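Local structure of glycosyl hydrolase (Rhizobium leguminosarum bv. trifolii, 5NDX) at residues V501-E505 and G506-V510; V382-E385 and P386-P390. The protein probably hydrolyses O-glycosidic bonds as a family 39 glycoside hydrolase, being a bacterial orthologue of human alpha-L-iduronidase. The protein carries 2 engineered substitutions. All coordinates share one frame; numbering follows the deposited sequence.

Contact 1: residues V501-E505 and G506-V510; sequences VACDE and GRISV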
# COMPACT_ATOMS: atom_id res chain seq x y z
N VAL A 501 7.93 -3.08 -30.65
CA VAL A 501 7.11 -3.26 -31.86
C VAL A 501 7.14 -1.91 -32.63
O VAL A 501 6.95 -0.82 -32.05
CB VAL A 501 5.66 -3.60 -31.46
CG1 VAL A 501 4.76 -3.63 -32.68
CG2 VAL A 501 5.59 -4.98 -30.80
N ALA A 502 7.40 -1.99 -33.92
CA ALA A 502 7.37 -0.82 -34.79
C ALA A 502 5.93 -0.62 -35.24
O ALA A 502 5.57 -1.09 -36.31
CB ALA A 502 8.27 -1.04 -36.00
N CYS A 503 5.11 0.07 -34.43
CA CYS A 503 3.64 0.20 -34.69
C CYS A 503 3.28 1.54 -35.37
O CYS A 503 2.74 2.49 -34.75
CB CYS A 503 2.79 -0.08 -33.44
SG CYS A 503 2.53 1.25 -32.23
N ASP A 504 3.69 1.58 -36.63
CA ASP A 504 3.15 2.41 -37.72
C ASP A 504 1.61 2.64 -37.77
O ASP A 504 1.18 3.71 -38.18
CB ASP A 504 3.59 1.76 -39.03
CG ASP A 504 3.35 0.25 -39.04
OD1 ASP A 504 3.37 -0.38 -37.94
OD2 ASP A 504 3.13 -0.33 -40.13
N GLU A 505 0.81 1.65 -37.39
CA GLU A 505 -0.66 1.77 -37.39
C GLU A 505 -1.22 2.21 -36.00
O GLU A 505 -2.43 2.33 -35.82
CB GLU A 505 -1.24 0.42 -37.80
CG GLU A 505 -2.62 0.46 -38.41
CD GLU A 505 -3.27 -0.92 -38.44
OE1 GLU A 505 -4.46 -1.06 -38.02
OE2 GLU A 505 -2.58 -1.88 -38.87
N GLY A 506 -0.35 2.44 -35.03
CA GLY A 506 -0.78 2.69 -33.67
C GLY A 506 -1.54 1.55 -32.96
O GLY A 506 -2.34 1.81 -32.08
N ARG A 507 -1.29 0.30 -33.34
CA ARG A 507 -1.92 -0.89 -32.74
C ARG A 507 -0.86 -1.83 -32.22
O ARG A 507 0.18 -1.97 -32.83
CB ARG A 507 -2.72 -1.70 -33.75
CG ARG A 507 -3.90 -0.95 -34.28
CD ARG A 507 -4.94 -1.84 -34.95
NE ARG A 507 -6.14 -1.00 -35.17
CZ ARG A 507 -7.33 -1.12 -34.54
NH1 ARG A 507 -8.32 -0.26 -34.83
NH2 ARG A 507 -7.57 -2.09 -33.63
N ILE A 508 -1.12 -2.48 -31.10
CA ILE A 508 -0.33 -3.66 -30.73
C ILE A 508 -1.31 -4.75 -30.32
O ILE A 508 -2.47 -4.49 -30.07
CB ILE A 508 0.71 -3.42 -29.62
CG1 ILE A 508 0.06 -3.07 -28.28
CG2 ILE A 508 1.71 -2.34 -30.02
CD1 ILE A 508 -0.31 -4.27 -27.41
N SER A 509 -0.84 -5.97 -30.28
CA SER A 509 -1.64 -7.04 -29.76
C SER A 509 -0.76 -8.13 -29.19
O SER A 509 0.40 -8.27 -29.61
CB SER A 509 -2.58 -7.60 -30.85
OG SER A 509 -1.88 -8.29 -31.88
N VAL A 510 -1.35 -8.90 -28.27
CA VAL A 510 -0.70 -9.97 -27.58
C VAL A 510 -1.70 -11.01 -27.05
O VAL A 510 -2.84 -10.68 -26.71
CB VAL A 510 0.21 -9.41 -26.45
CG1 VAL A 510 -0.61 -8.77 -25.36
CG2 VAL A 510 1.12 -10.49 -25.90
O HOH W 1 -4.76 2.58 -33.99
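Cys503 and Gly506 close a type I beta turn in the connection between strand 493-503 and strand 508-516, the two edge strands of the mixed sheet, which do not pair with each other. The closing bond runs from Gly506 N to Cys503 O, 3.1 Å long and fairly straight at the hydrogen (155°), though the donor sits above the carbonyl plane. From the third position of the turn, Glu505 reaches Arg507, just beyond it, in a salt bridge on the exposed surface: OE1 meets NE at 3.3 Å, with the carboxylate and guanidinium planes 48° apart. Glu505 CG is anti to the backbone N (chi1 -155°) and the chain runs out extended, carrying the carboxylate to the middle of the arginine side chain. A water donates to Glu505 O and, weakly, to Gly506 O. The buried side is apolar, with Ile508 CG2 lying 4.2 Å from both Val501 CG1 and Cys503 CB, and Leu433 touching Cys503 and Ile508. The strands pair with other neighbours: Val501 forms a backbone hydrogen bond with His438, and Ile508 with Val430. Gly506, hydrogen-bonded through the backbone to Leu433, has a positive phi, which suits glycine; beside it Cys503 SG lies 3.9 Å from Gly506 CA.

Contact 2: residues V382-E385 and P386-P390; sequences VTAE and PPLDP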
# COMPACT_ATOMS: atom_id res chain seq x y z
N VAL A 382 -12.81 0.57 -23.54
CA VAL A 382 -12.53 -0.83 -23.74
C VAL A 382 -13.78 -1.50 -24.27
O VAL A 382 -14.87 -1.19 -23.84
CB VAL A 382 -11.97 -1.51 -22.44
CG1 VAL A 382 -12.74 -1.10 -21.23
CG2 VAL A 382 -12.00 -3.04 -22.54
N THR A 383 -13.60 -2.42 -25.20
CA THR A 383 -14.67 -3.30 -25.67
C THR A 383 -14.14 -4.72 -25.59
O THR A 383 -13.00 -4.98 -25.96
CB THR A 383 -15.02 -2.99 -27.13
OG1 THR A 383 -13.84 -3.13 -27.90
CG2 THR A 383 -15.49 -1.55 -27.32
N ALA A 384 -14.96 -5.65 -25.16
CA ALA A 384 -14.59 -7.03 -25.04
C ALA A 384 -15.64 -7.91 -25.70
O ALA A 384 -16.81 -7.59 -25.64
CB ALA A 384 -14.48 -7.38 -23.61
N GLU A 385 -15.23 -8.99 -26.32
CA GLU A 385 -16.16 -9.97 -26.84
C GLU A 385 -15.69 -11.32 -26.36
O GLU A 385 -14.56 -11.72 -26.70
CB GLU A 385 -16.24 -9.90 -28.38
CG GLU A 385 -17.18 -10.96 -29.03
CD GLU A 385 -18.66 -11.07 -28.47
OE1 GLU A 385 -19.34 -10.04 -28.23
OE2 GLU A 385 -19.18 -12.21 -28.28
N PRO A 386 -16.51 -12.05 -25.60
CA PRO A 386 -17.76 -11.58 -25.05
C PRO A 386 -17.56 -10.44 -24.06
O PRO A 386 -16.45 -10.26 -23.57
CB PRO A 386 -18.32 -12.79 -24.28
CG PRO A 386 -17.51 -13.94 -24.72
CD PRO A 386 -16.18 -13.40 -25.16
N PRO A 387 -18.62 -9.66 -23.80
CA PRO A 387 -18.48 -8.58 -22.84
C PRO A 387 -18.01 -9.07 -21.48
O PRO A 387 -18.27 -10.20 -21.08
CB PRO A 387 -19.89 -7.98 -22.75
CG PRO A 387 -20.45 -8.22 -24.15
CD PRO A 387 -19.97 -9.65 -24.42
N LEU A 388 -17.22 -8.24 -20.83
CA LEU A 388 -16.70 -8.58 -19.51
C LEU A 388 -17.87 -8.56 -18.53
O LEU A 388 -18.73 -7.71 -18.63
CB LEU A 388 -15.67 -7.55 -19.10
CG LEU A 388 -14.20 -7.85 -19.22
CD1 LEU A 388 -13.80 -8.92 -20.20
CD2 LEU A 388 -13.37 -6.58 -19.29
N ASP A 389 -17.84 -9.46 -17.56
CA ASP A 389 -18.82 -9.48 -16.49
C ASP A 389 -18.12 -9.88 -15.19
O ASP A 389 -18.26 -11.02 -14.72
CB ASP A 389 -19.93 -10.47 -16.84
CG ASP A 389 -21.14 -10.37 -15.89
OD1 ASP A 389 -21.13 -9.59 -14.92
OD2 ASP A 389 -22.08 -11.10 -16.12
N PRO A 390 -17.33 -8.96 -14.63
CA PRO A 390 -16.42 -9.30 -13.53
C PRO A 390 -17.11 -9.81 -12.30
O PRO A 390 -16.61 -10.73 -11.68
CB PRO A 390 -15.65 -8.02 -13.26
CG PRO A 390 -16.33 -6.96 -14.01
CD PRO A 390 -17.24 -7.53 -15.01
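The carboxylate of Glu385 lies flat over Pro386 CA, with CD and OE2 each 3.6 Å from that carbon and OE1 turned toward the Pro387 ring, 3.9 Å from its CD. Beneath it the chain makes a type VI turn, Ala384 to Pro387, with a cis peptide before Pro386 that draws the CA atoms of Glu385 and Pro386 to 2.9 Å. A bend at chi2 (52°) folds the glutamate back over the turn. Inside, Ala384 CB meets Pro386 O at 3.5 Å and Leu388 CD1 at 3.8 Å. Leu388 itself rests on Leu395 and Ile397, while Ala384 and Pro386 touch Thr5 of strand 4-10. Arg2 grips the carbonyl oxygens of both Pro386 and Pro387 through its two terminal nitrogens. Replacing Pro386 with an alanine would probably let the peptide bond relax to trans, opening the turn and disturbing the hold of Arg2. The turn thus ends strand 378-385 and sends the chain toward helix 390-393, where Asp389 takes the N-cap position. Since Pro387 N has no hydrogen, Ala384 O has instead a CA-H...O contact with Pro387 CA at 3.4 Å, 131° at the hydrogen.

How the contacts relate
Contacts 1 and 2 are turns at strand ends of the same mixed sheet, consistent with the beta-sandwich that accompanies the TIM barrel in iduronidases. Their centres are 22 Å apart and their nearest atoms about 9 Å, so they do not touch. Strands 4-10 and 422-431 lie between strand 378-385, which runs into contact 2, and strand 508-516, which leaves contact 1. Both are peripheral, their centres 33 Å (contact 1) and 28 Å (contact 2) from that of the chain, and away from the ligand pockets. Contact 2 also faces the barrel: Pro390 touches Glu293 and Arg297 of helix 282-300, which precedes strand 307-310, the bearer of pocket residues Thr308 and Phe309.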